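PDB 5X6S: acetylxylan esterase A from Aspergillus awamori, which removes acetyl side groups from the backbone of acetylated xylans and xylo-oligosaccharides, as a secreted serine esterase of carbohydrate esterase family 1. Local coordinates for residues Trp101-Lys105 against Tyr106-Ser110; Asp158-Ser162 against Thr163-Gly167; Thr255-Gly258 against His259-Ile263. All blocks are in the same frame, centred on the assembly; numbering follows the deposited sequence.

Interaction 1. Residues Trp101-Lys105 against Tyr106-Ser110; sequences WTISK and YGADS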
ATOM      1  N   TRP A 101      -9.262  -1.167   9.542  1.00 14.67           N
ATOM      2  CA  TRP A 101      -9.680  -0.888  10.929  1.00 15.97           C
ATOM      3  C   TRP A 101      -8.545  -1.268  11.885  1.00 16.49           C
ATOM      4  O   TRP A 101      -8.215  -0.499  12.794  1.00 16.31           O
ATOM      5  CB  TRP A 101     -10.936  -1.663  11.317  1.00 15.79           C
ATOM      6  CG  TRP A 101     -11.447  -1.371  12.699  1.00 18.34           C
ATOM      7  CD1 TRP A 101     -12.294  -0.346  13.090  1.00 18.64           C
ATOM      8  CD2 TRP A 101     -11.073  -2.047  13.887  1.00 17.59           C
ATOM      9  NE1 TRP A 101     -12.493  -0.390  14.435  1.00 19.86           N
ATOM     10  CE2 TRP A 101     -11.767  -1.427  14.958  1.00 19.98           C
ATOM     11  CE3 TRP A 101     -10.235  -3.129  14.157  1.00 18.23           C
ATOM     12  CZ2 TRP A 101     -11.635  -1.861  16.272  1.00 20.53           C
ATOM     13  CZ3 TRP A 101     -10.125  -3.567  15.440  1.00 20.69           C
ATOM     14  CH2 TRP A 101     -10.804  -2.915  16.497  1.00 20.66           C
ATOM     15  N   THR A 102      -7.947  -2.435  11.654  1.00 15.30           N
ATOM     16  CA  THR A 102      -6.912  -2.964  12.523  1.00 15.79           C
ATOM     17  C   THR A 102      -5.621  -2.118  12.396  1.00 16.44           C
ATOM     18  O   THR A 102      -4.956  -1.824  13.427  1.00 17.59           O
ATOM     19  CB  THR A 102      -6.611  -4.441  12.180  1.00 15.49           C
ATOM     20  OG1 THR A 102      -7.818  -5.214  12.320  1.00 15.30           O
ATOM     21  CG2 THR A 102      -5.505  -5.031  13.076  1.00 15.23           C
ATOM     22  N   ILE A 103      -5.296  -1.700  11.167  1.00 15.93           N
ATOM     23  CA  ILE A 103      -4.124  -0.820  10.953  1.00 17.12           C
ATOM     24  C   ILE A 103      -4.252   0.401  11.842  1.00 17.95           C
ATOM     25  O   ILE A 103      -3.318   0.738  12.637  1.00 19.28           O
ATOM     26  CB  ILE A 103      -3.916  -0.405   9.489  1.00 16.61           C
ATOM     27  CG1 ILE A 103      -3.463  -1.634   8.655  1.00 17.90           C
ATOM     28  CG2 ILE A 103      -2.853   0.724   9.421  1.00 17.82           C
ATOM     29  CD1 ILE A 103      -3.569  -1.448   7.144  1.00 18.07           C
ATOM     30  N   SER A 104      -5.381   1.084  11.736  1.00 18.25           N
ATOM     31  CA  SER A 104      -5.558   2.287  12.546  1.00 18.55           C
ATOM     32  C   SER A 104      -5.691   2.018  14.036  1.00 19.30           C
ATOM     33  O   SER A 104      -5.060   2.706  14.858  1.00 20.17           O
ATOM     34  CB  SER A 104      -6.746   3.086  12.045  1.00 20.00           C
ATOM     35  OG  SER A 104      -6.915   4.217  12.871  1.00 20.66           O
ATOM     36  N   LYS A 105      -6.493   1.035  14.425  1.00 18.89           N
ATOM     37  CA  LYS A 105      -6.748   0.820  15.850  1.00 22.00           C
ATOM     38  C   LYS A 105      -5.468   0.451  16.617  1.00 21.81           C
ATOM     39  O   LYS A 105      -5.251   0.922  17.760  1.00 19.71           O
ATOM     40  CB  LYS A 105      -7.844  -0.205  16.095  1.00 22.75           C
ATOM     41  CG  LYS A 105      -8.049  -0.586  17.565  1.00 28.39           C
ATOM     42  CD  LYS A 105      -9.052   0.324  18.282  1.00 30.77           C
ATOM     43  CE  LYS A 105      -9.291  -0.138  19.743  1.00 35.34           C
ATOM     44  NZ  LYS A 105      -9.988  -1.466  19.828  1.00 41.21           N
ATOM     45  N   TYR A 106      -4.604  -0.355  15.984  1.00 19.68           N
ATOM     46  CA  TYR A 106      -3.414  -0.848  16.676  1.00 21.59           C
ATOM     47  C   TYR A 106      -2.107  -0.239  16.222  1.00 20.89           C
ATOM     48  O   TYR A 106      -1.084  -0.642  16.666  1.00 22.24           O
ATOM     49  CB  TYR A 106      -3.354  -2.383  16.629  1.00 20.26           C
ATOM     50  CG  TYR A 106      -4.470  -3.018  17.398  1.00 22.02           C
ATOM     51  CD1 TYR A 106      -5.667  -3.280  16.816  1.00 22.10           C
ATOM     52  CD2 TYR A 106      -4.316  -3.343  18.769  1.00 20.70           C
ATOM     53  CE1 TYR A 106      -6.720  -3.852  17.554  1.00 23.77           C
ATOM     54  CE2 TYR A 106      -5.361  -3.905  19.513  1.00 21.36           C
ATOM     55  CZ  TYR A 106      -6.550  -4.151  18.904  1.00 23.93           C
ATOM     56  OH  TYR A 106      -7.572  -4.719  19.609  1.00 27.11           O
ATOM     57  N   GLY A 107      -2.138   0.742  15.344  1.00 20.50           N
ATOM     58  CA  GLY A 107      -0.915   1.302  14.825  1.00 20.33           C
ATOM     59  C   GLY A 107      -0.113   0.227  14.132  1.00 20.17           C
ATOM     60  O   GLY A 107       1.107   0.210  14.202  1.00 22.00           O
ATOM     61  N   ALA A 108      -0.781  -0.668  13.411  1.00 20.04           N
ATOM     62  CA  ALA A 108      -0.090  -1.719  12.664  1.00 18.60           C
ATOM     63  C   ALA A 108       0.631  -1.181  11.451  1.00 19.55           C
ATOM     64  O   ALA A 108       0.266  -0.149  10.922  1.00 20.21           O
ATOM     65  CB  ALA A 108      -1.071  -2.810  12.252  1.00 17.59           C
ATOM     66  N   ASP A 109       1.665  -1.880  10.995  1.00 17.45           N
ATOM     67  CA  ASP A 109       2.465  -1.390   9.892  1.00 18.37           C
ATOM     68  C   ASP A 109       1.806  -1.822   8.590  1.00 17.78           C
ATOM     69  O   ASP A 109       1.712  -3.014   8.273  1.00 17.33           O
ATOM     70  CB  ASP A 109       3.900  -1.868  10.029  1.00 17.65           C
ATOM     71  CG  ASP A 109       4.853  -1.251   9.058  1.00 19.66           C
ATOM     72  OD1 ASP A 109       4.475  -0.951   7.914  1.00 20.22           O
ATOM     73  OD2 ASP A 109       6.047  -1.140   9.427  1.00 18.76           O
ATOM     74  N   SER A 110       1.311  -0.839   7.817  1.00 18.12           N
ATOM     75  CA  SER A 110       0.566  -1.156   6.602  1.00 18.90           C
ATOM     76  C   SER A 110       1.391  -1.774   5.487  1.00 18.56           C
ATOM     77  O   SER A 110       0.833  -2.342   4.581  1.00 19.18           O
ATOM     78  CB  SER A 110      -0.275   0.031   6.093  1.00 20.89           C
ATOM     79  OG  SER A 110       0.456   0.862   5.255  1.00 24.60           O
TER
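Tyr-106 and Lys-105 send their side chains out side by side, pointing the same way, with CG of Lys-105 3.5 Å from CE1 of the tyrosine ring. Trp-101, one turn earlier, crosses this ring obliquely and brings its CZ3 to 4.0 Å from Tyr-106 CE1. The lysine lies against both aromatics, because its CB also sits over one face of the Trp-101 indole, offset toward the rim. Tyr-106 has CG anti to its own carbonyl carbon, and this chi1 of -66° turns the ring across the helix toward Trp-101; the carbonyl O of Thr-102 lies at its edge, in plane. Tyr-106 N donates to Thr-102 O over 3.0 Å, at an N-H···O angle of 158°. Past the helix, Gly-107 takes a positive phi, which favours glycine, and the chain turns away. Helix 91-106 belongs to the beta-alpha-beta crossover leading from strand 63-68 to strand 113-118 of the alpha/beta-hydrolase sheet. Ala-108 N donates to Ile-103 O at 3.0 Å, on a lone pair in the carbonyl plane, although the bond is bent to 138°. The reversal lays Ala-108 CB 3.9 Å from Ile-103 CA. Further along, the CD1 end of Ile-103 meets Ser-110 CB at 3.8 Å, while its CG2 branch lies 3.6 Å from Ala-108 O. Thr-102, Ile-103 and Ala-108 rest on Ile-33 of the intervening strand 33-37, and Tyr-106 reaches Ile-21 and Val-23. Thr-102 OG1 is hydrogen-bonded to Met-98 O, within the helix. Beyond the turn, Asp-109 OD2 accepts from His-86 and Asn-87 of the second subunit.

Interaction 2. Residues Asp158-Ser162 against Thr163-Gly167; sequences DGWNS and TCAQG. With NAG (2-acetamido-2-deoxy-beta-D-glucopyranose), chain C.
Asn-161 is the N-cap of the short helix 162-165, and its side chain accepts a capping bond from Cys-164 N. Cys-164 N stands 2.9 Å from Asn-161 OD1, tilted 28° from the plane of the amide carbonyl. With CG anti to the backbone N (chi1 -173°), the amide reaches the start of the helix with OD1, while Asn-161 ND2 carries the N-acetylglucosamine through a 1.4 Å bond to its C1. The remaining N-H of ND2 is hydrogen-bonded to Tyr-151 O, so both ends of the amide are held, which should restrict its rotation. Behind the cap, Ala-165 N donates almost straight to Asn-161 O, at 3.1 Å and 171°, and Gln-166 N donates to Ser-162 O at 2.9 Å. Trp-160 reaches forward beside the turn, bringing NE1 to 3.6 Å and CZ2 to 3.8 Å from Ala-165 CB; Phe-150 meets its ring edge-to-face. The disulfide from Cys-164 to Cys-149 ties the helix to the loop that also receives the sugar, which is hydrogen-bonded to Cys-149 O and Asn-153 N. At the far end, Gly-167 N returns to Cys-164 O over 2.9 Å. A one-turn helix thus begins at a capping asparagine within an Asn-Ser-Thr N-glycosylation sequon and closes with a Schellman motif.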
ATOM      1  N   ASP A 158     -21.793 -16.895  -3.124  1.00 22.51           N
ATOM      2  CA  ASP A 158     -21.357 -18.123  -2.449  1.00 22.80           C
ATOM      3  C   ASP A 158     -21.796 -19.371  -3.250  1.00 23.52           C
ATOM      4  O   ASP A 158     -22.176 -20.378  -2.659  1.00 23.71           O
ATOM      5  CB  ASP A 158     -21.902 -18.171  -1.017  1.00 22.10           C
ATOM      6  CG  ASP A 158     -21.373 -19.351  -0.202  1.00 22.49           C
ATOM      7  OD1 ASP A 158     -20.258 -19.851  -0.470  1.00 21.71           O
ATOM      8  OD2 ASP A 158     -22.096 -19.749   0.746  1.00 23.76           O
ATOM      9  N   GLY A 159     -21.691 -19.284  -4.577  1.00 22.96           N
ATOM     10  CA  GLY A 159     -22.053 -20.405  -5.458  1.00 23.87           C
ATOM     11  C   GLY A 159     -20.835 -21.270  -5.698  1.00 23.59           C
ATOM     12  O   GLY A 159     -19.760 -20.762  -6.035  1.00 23.03           O
ATOM     13  N   TRP A 160     -20.992 -22.583  -5.503  1.00 25.02           N
ATOM     14  CA  TRP A 160     -19.917 -23.543  -5.819  1.00 24.85           C
ATOM     15  C   TRP A 160     -19.880 -23.751  -7.332  1.00 24.89           C
ATOM     16  O   TRP A 160     -20.905 -24.027  -7.923  1.00 25.55           O
ATOM     17  CB  TRP A 160     -20.167 -24.896  -5.098  1.00 25.95           C
ATOM     18  CG  TRP A 160     -18.992 -25.883  -5.210  1.00 25.52           C
ATOM     19  CD1 TRP A 160     -18.802 -26.855  -6.187  1.00 28.35           C
ATOM     20  CD2 TRP A 160     -17.882 -26.021  -4.315  1.00 26.27           C
ATOM     21  NE1 TRP A 160     -17.634 -27.538  -5.963  1.00 24.99           N
ATOM     22  CE2 TRP A 160     -17.057 -27.066  -4.817  1.00 26.46           C
ATOM     23  CE3 TRP A 160     -17.489 -25.355  -3.153  1.00 24.79           C
ATOM     24  CZ2 TRP A 160     -15.888 -27.464  -4.177  1.00 25.67           C
ATOM     25  CZ3 TRP A 160     -16.324 -25.730  -2.534  1.00 26.17           C
ATOM     26  CH2 TRP A 160     -15.526 -26.777  -3.046  1.00 27.25           C
ATOM     27  N   ASN A 161     -18.724 -23.586  -7.955  1.00 25.54           N
ATOM     28  CA  ASN A 161     -18.555 -23.849  -9.407  1.00 25.84           C
ATOM     29  C   ASN A 161     -17.855 -25.204  -9.603  1.00 24.65           C
ATOM     30  O   ASN A 161     -16.659 -25.304  -9.478  1.00 23.30           O
ATOM     31  CB  ASN A 161     -17.750 -22.719 -10.056  1.00 25.27           C
ATOM     32  CG  ASN A 161     -17.661 -22.812 -11.577  1.00 28.03           C
ATOM     33  OD1 ASN A 161     -17.219 -23.815 -12.150  1.00 24.36           O
ATOM     34  ND2 ASN A 161     -18.060 -21.720 -12.240  1.00 28.79           N
ATOM     35  N   SER A 162     -18.647 -26.244  -9.860  1.00 26.41           N
ATOM     36  CA  SER A 162     -18.131 -27.608 -10.132  1.00 28.28           C
ATOM     37  C   SER A 162     -17.154 -27.707 -11.280  1.00 27.25           C
ATOM     38  O   SER A 162     -16.184 -28.450 -11.195  1.00 27.86           O
ATOM     39  CB  SER A 162     -19.303 -28.554 -10.403  1.00 29.28           C
ATOM     40  OG  SER A 162     -20.081 -28.666  -9.228  1.00 32.98           O
ATOM     41  N   THR A 163     -17.383 -26.977 -12.371  1.00 27.39           N
ATOM     42  CA  THR A 163     -16.461 -27.072 -13.510  1.00 28.57           C
ATOM     43  C   THR A 163     -15.044 -26.697 -13.056  1.00 28.76           C
ATOM     44  O   THR A 163     -14.039 -27.320 -13.452  1.00 26.92           O
ATOM     45  CB  THR A 163     -16.886 -26.139 -14.662  1.00 27.48           C
ATOM     46  OG1 THR A 163     -18.312 -26.206 -14.831  1.00 31.81           O
ATOM     47  CG2 THR A 163     -16.250 -26.557 -15.900  1.00 29.16           C
ATOM     48  N   CYS A 164     -14.969 -25.612 -12.267  1.00 27.08           N
ATOM     49  CA  CYS A 164     -13.688 -25.141 -11.738  1.00 25.76           C
ATOM     50  C   CYS A 164     -13.110 -26.173 -10.783  1.00 24.36           C
ATOM     51  O   CYS A 164     -11.981 -26.614 -10.975  1.00 26.44           O
ATOM     52  CB  CYS A 164     -13.850 -23.780 -11.039  1.00 25.30           C
ATOM     53  SG  CYS A 164     -12.381 -23.247 -10.184  1.00 24.11           S
ATOM     54  N   ALA A 165     -13.886 -26.564  -9.781  1.00 26.22           N
ATOM     55  CA  ALA A 165     -13.401 -27.484  -8.711  1.00 26.65           C
ATOM     56  C   ALA A 165     -12.892 -28.822  -9.317  1.00 27.33           C
ATOM     57  O   ALA A 165     -11.872 -29.379  -8.880  1.00 25.44           O
ATOM     58  CB  ALA A 165     -14.483 -27.736  -7.702  1.00 23.63           C
ATOM     59  N   GLN A 166     -13.603 -29.306 -10.335  1.00 27.83           N
ATOM     60  CA  GLN A 166     -13.190 -30.569 -11.019  1.00 29.38           C
ATOM     61  C   GLN A 166     -11.929 -30.437 -11.845  1.00 29.01           C
ATOM     62  O   GLN A 166     -11.367 -31.460 -12.298  1.00 30.48           O
ATOM     63  CB  GLN A 166     -14.309 -31.109 -11.910  1.00 28.97           C
ATOM     64  CG  GLN A 166     -15.501 -31.679 -11.181  1.00 33.82           C
ATOM     65  CD  GLN A 166     -16.765 -31.564 -12.022  1.00 40.97           C
ATOM     66  OE1 GLN A 166     -16.709 -31.312 -13.250  1.00 46.30           O
ATOM     67  NE2 GLN A 166     -17.921 -31.708 -11.373  1.00 42.57           N
ATOM     68  N   GLY A 167     -11.480 -29.212 -12.079  1.00 28.09           N
ATOM     69  CA  GLY A 167     -10.257 -28.963 -12.835  1.00 28.56           C
ATOM     70  C   GLY A 167     -10.518 -28.870 -14.342  1.00 31.70           C
ATOM     71  O   GLY A 167      -9.584 -29.045 -15.154  1.00 29.08           O
TER
HETATM   72  C1  NAG C   1     -17.718 -21.556 -13.626  1.00 29.30           C
HETATM   73  C2  NAG C   1     -18.760 -20.732 -14.393  1.00 28.50           C
HETATM   74  C3  NAG C   1     -18.292 -20.382 -15.807  1.00 31.36           C
HETATM   75  C4  NAG C   1     -16.911 -19.731 -15.797  1.00 30.55           C
HETATM   76  C5  NAG C   1     -15.942 -20.563 -14.935  1.00 27.84           C
HETATM   77  C6  NAG C   1     -14.631 -19.833 -14.737  1.00 27.41           C
HETATM   78  C7  NAG C   1     -21.128 -21.189 -13.939  1.00 31.93           C
HETATM   79  C8  NAG C   1     -22.252 -22.165 -14.077  1.00 32.53           C
HETATM   80  N2  NAG C   1     -19.971 -21.521 -14.467  1.00 28.85           N
HETATM   81  O3  NAG C   1     -19.270 -19.544 -16.392  1.00 32.22           O
HETATM   82  O4  NAG C   1     -16.302 -19.609 -17.071  1.00 35.32           O
HETATM   83  O5  NAG C   1     -16.445 -20.925 -13.654  1.00 29.13           O
HETATM   84  O6  NAG C   1     -13.782 -20.680 -13.976  1.00 26.78           O
HETATM   85  O7  NAG C   1     -21.319 -20.133 -13.322  1.00 36.45           O

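Interaction 3. Residues Thr255-Gly258 against His259-Ile263; sequences TGVG and HTVPI
Val-257 meets the returning chain through a single methyl, CG1, which lies 3.9 Å from Val-261 CA. With CG1 anti to the backbone N (chi1 178°), this branch is held inside the bend. Val-257 CG1 is also 4.0 Å from Pro-262 CD, and touches Val-261 CG2 and Thr-260 O. Tyr-240 of strand 240-246 packs against Val-257, Val-261 and Pro-262 together, and a backbone bond with Ile-201 ties Val-257 to the neighbouring loop. Gly-258 follows, at the start of the bend. Its carbonyl O points into the bend and comes 3.3 Å from Thr-260 C, close to the cis peptide that joins His-259 to Thr-260. The two segments meet by apolar packing round the cis peptide, without a hydrogen bond between them; Val-261 N is hydrogen-bonded to Ser-143 OG. From the outer side of this bend the His-259 side chain projects away from Gly-258, with CG anti to its backbone N (chi1 -159°). One face of the imidazole is lined by Thr-260 CG2, 3.6 Å above the plane and over the ring centre. Both ring nitrogens are engaged: NE2 is hydrogen-bonded to Ser-119 OG, and ND1 to Asp-202 OD2. This matches the Ser-His-Asp triad of alpha/beta hydrolases, in which the histidine sits on a loop after a late strand of the sheet. The two bonds would orient the imidazole between Asp-202 and Ser-119, consistent with a charge-relay role in ester hydrolysis.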
ATOM      1  N   THR A 255       3.427 -33.642  -3.922  1.00 25.07           N
ATOM      2  CA  THR A 255       3.085 -34.956  -4.440  1.00 26.10           C
ATOM      3  C   THR A 255       2.669 -35.908  -3.334  1.00 24.02           C
ATOM      4  O   THR A 255       3.351 -36.024  -2.299  1.00 23.45           O
ATOM      5  CB  THR A 255       4.270 -35.557  -5.268  1.00 26.18           C
ATOM      6  OG1 THR A 255       4.558 -34.676  -6.354  1.00 27.87           O
ATOM      7  CG2 THR A 255       3.940 -36.952  -5.794  1.00 28.15           C
ATOM      8  N   GLY A 256       1.525 -36.548  -3.562  1.00 23.96           N
ATOM      9  CA  GLY A 256       0.917 -37.492  -2.637  1.00 25.34           C
ATOM     10  C   GLY A 256       0.032 -36.890  -1.565  1.00 25.89           C
ATOM     11  O   GLY A 256      -0.466 -37.608  -0.706  1.00 24.53           O
ATOM     12  N   VAL A 257      -0.152 -35.560  -1.606  1.00 25.02           N
ATOM     13  CA  VAL A 257      -0.999 -34.839  -0.634  1.00 23.41           C
ATOM     14  C   VAL A 257      -2.326 -34.453  -1.298  1.00 24.96           C
ATOM     15  O   VAL A 257      -2.379 -34.065  -2.490  1.00 26.04           O
ATOM     16  CB  VAL A 257      -0.252 -33.580  -0.065  1.00 25.12           C
ATOM     17  CG1 VAL A 257      -1.114 -32.761   0.913  1.00 23.47           C
ATOM     18  CG2 VAL A 257       1.069 -33.971   0.578  1.00 24.51           C
ATOM     19  N   GLY A 258      -3.406 -34.629  -0.556  1.00 23.93           N
ATOM     20  CA  GLY A 258      -4.730 -34.263  -1.015  1.00 26.73           C
ATOM     21  C   GLY A 258      -5.211 -32.893  -0.512  1.00 25.02           C
ATOM     22  O   GLY A 258      -4.434 -31.927  -0.428  1.00 23.86           O
ATOM     23  N   HIS A 259      -6.493 -32.839  -0.227  1.00 24.34           N
ATOM     24  CA  HIS A 259      -7.147 -31.618   0.222  1.00 25.76           C
ATOM     25  C   HIS A 259      -7.171 -31.564   1.728  1.00 24.89           C
ATOM     26  O   HIS A 259      -7.794 -32.421   2.337  1.00 24.60           O
ATOM     27  CB  HIS A 259      -8.584 -31.575  -0.312  1.00 25.76           C
ATOM     28  CG  HIS A 259      -9.170 -30.197  -0.336  1.00 26.36           C
ATOM     29  ND1 HIS A 259      -8.750 -29.219  -1.212  1.00 24.90           N
ATOM     30  CD2 HIS A 259     -10.128 -29.628   0.434  1.00 26.78           C
ATOM     31  CE1 HIS A 259      -9.433 -28.106  -0.986  1.00 26.54           C
ATOM     32  NE2 HIS A 259     -10.284 -28.334  -0.006  1.00 26.64           N
ATOM     33  N   THR A 260      -6.496 -30.608   2.369  1.00 23.74           N
ATOM     34  CA  THR A 260      -5.637 -29.578   1.775  1.00 23.63           C
ATOM     35  C   THR A 260      -4.167 -29.888   2.099  1.00 23.09           C
ATOM     36  O   THR A 260      -3.853 -30.813   2.861  1.00 22.78           O
ATOM     37  CB  THR A 260      -5.939 -28.190   2.428  1.00 24.17           C
ATOM     38  OG1 THR A 260      -5.791 -28.308   3.843  1.00 22.81           O
ATOM     39  CG2 THR A 260      -7.340 -27.722   2.139  1.00 22.72           C
ATOM     40  N   VAL A 261      -3.270 -29.110   1.525  1.00 21.13           N
ATOM     41  CA  VAL A 261      -1.887 -29.103   1.927  1.00 20.72           C
ATOM     42  C   VAL A 261      -1.863 -28.490   3.339  1.00 20.54           C
ATOM     43  O   VAL A 261      -2.375 -27.376   3.540  1.00 19.76           O
ATOM     44  CB  VAL A 261      -1.001 -28.249   0.993  1.00 20.22           C
ATOM     45  CG1 VAL A 261       0.423 -28.142   1.540  1.00 19.85           C
ATOM     46  CG2 VAL A 261      -0.984 -28.796  -0.454  1.00 20.45           C
ATOM     47  N   PRO A 262      -1.294 -29.212   4.309  1.00 20.97           N
ATOM     48  CA  PRO A 262      -1.267 -28.671   5.696  1.00 21.14           C
ATOM     49  C   PRO A 262      -0.491 -27.365   5.734  1.00 21.66           C
ATOM     50  O   PRO A 262       0.464 -27.215   5.005  1.00 21.14           O
ATOM     51  CB  PRO A 262      -0.474 -29.720   6.505  1.00 21.47           C
ATOM     52  CG  PRO A 262      -0.099 -30.822   5.544  1.00 23.28           C
ATOM     53  CD  PRO A 262      -0.668 -30.546   4.179  1.00 21.44           C
ATOM     54  N   ILE A 263      -0.878 -26.450   6.619  1.00 19.93           N
ATOM     55  CA  ILE A 263      -0.218 -25.180   6.739  1.00 19.62           C
ATOM     56  C   ILE A 263       1.220 -25.374   7.209  1.00 20.98           C
ATOM     57  O   ILE A 263       1.489 -26.118   8.155  1.00 20.97           O
ATOM     58  CB  ILE A 263      -0.940 -24.309   7.805  1.00 19.53           C
ATOM     59  CG1 ILE A 263      -2.354 -23.966   7.379  1.00 19.15           C
ATOM     60  CG2 ILE A 263      -0.139 -23.041   8.086  1.00 19.91           C
ATOM     61  CD1 ILE A 263      -3.194 -23.386   8.505  1.00 18.96           C
TER

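Interactions 2 and 3 both lie near the probable active site, their centres 19 Å apart and their nearest atoms about 6 Å apart without touching. Ser-119, the probable nucleophile, is approached by both: the His-259 side chain of interaction 3 is about 3 Å from its side chain, and that of Trp-160 of interaction 2 about 6 Å. Trp-160 lies near the probable triad without touching it, while its neighbour Asn-161 carries the glycan. Interaction 1 is remote, its centre 35 Å from that of interaction 2 and 33 Å from that of interaction 3, on the opposite side of the chain's centre, where the second subunit of the assembly packs.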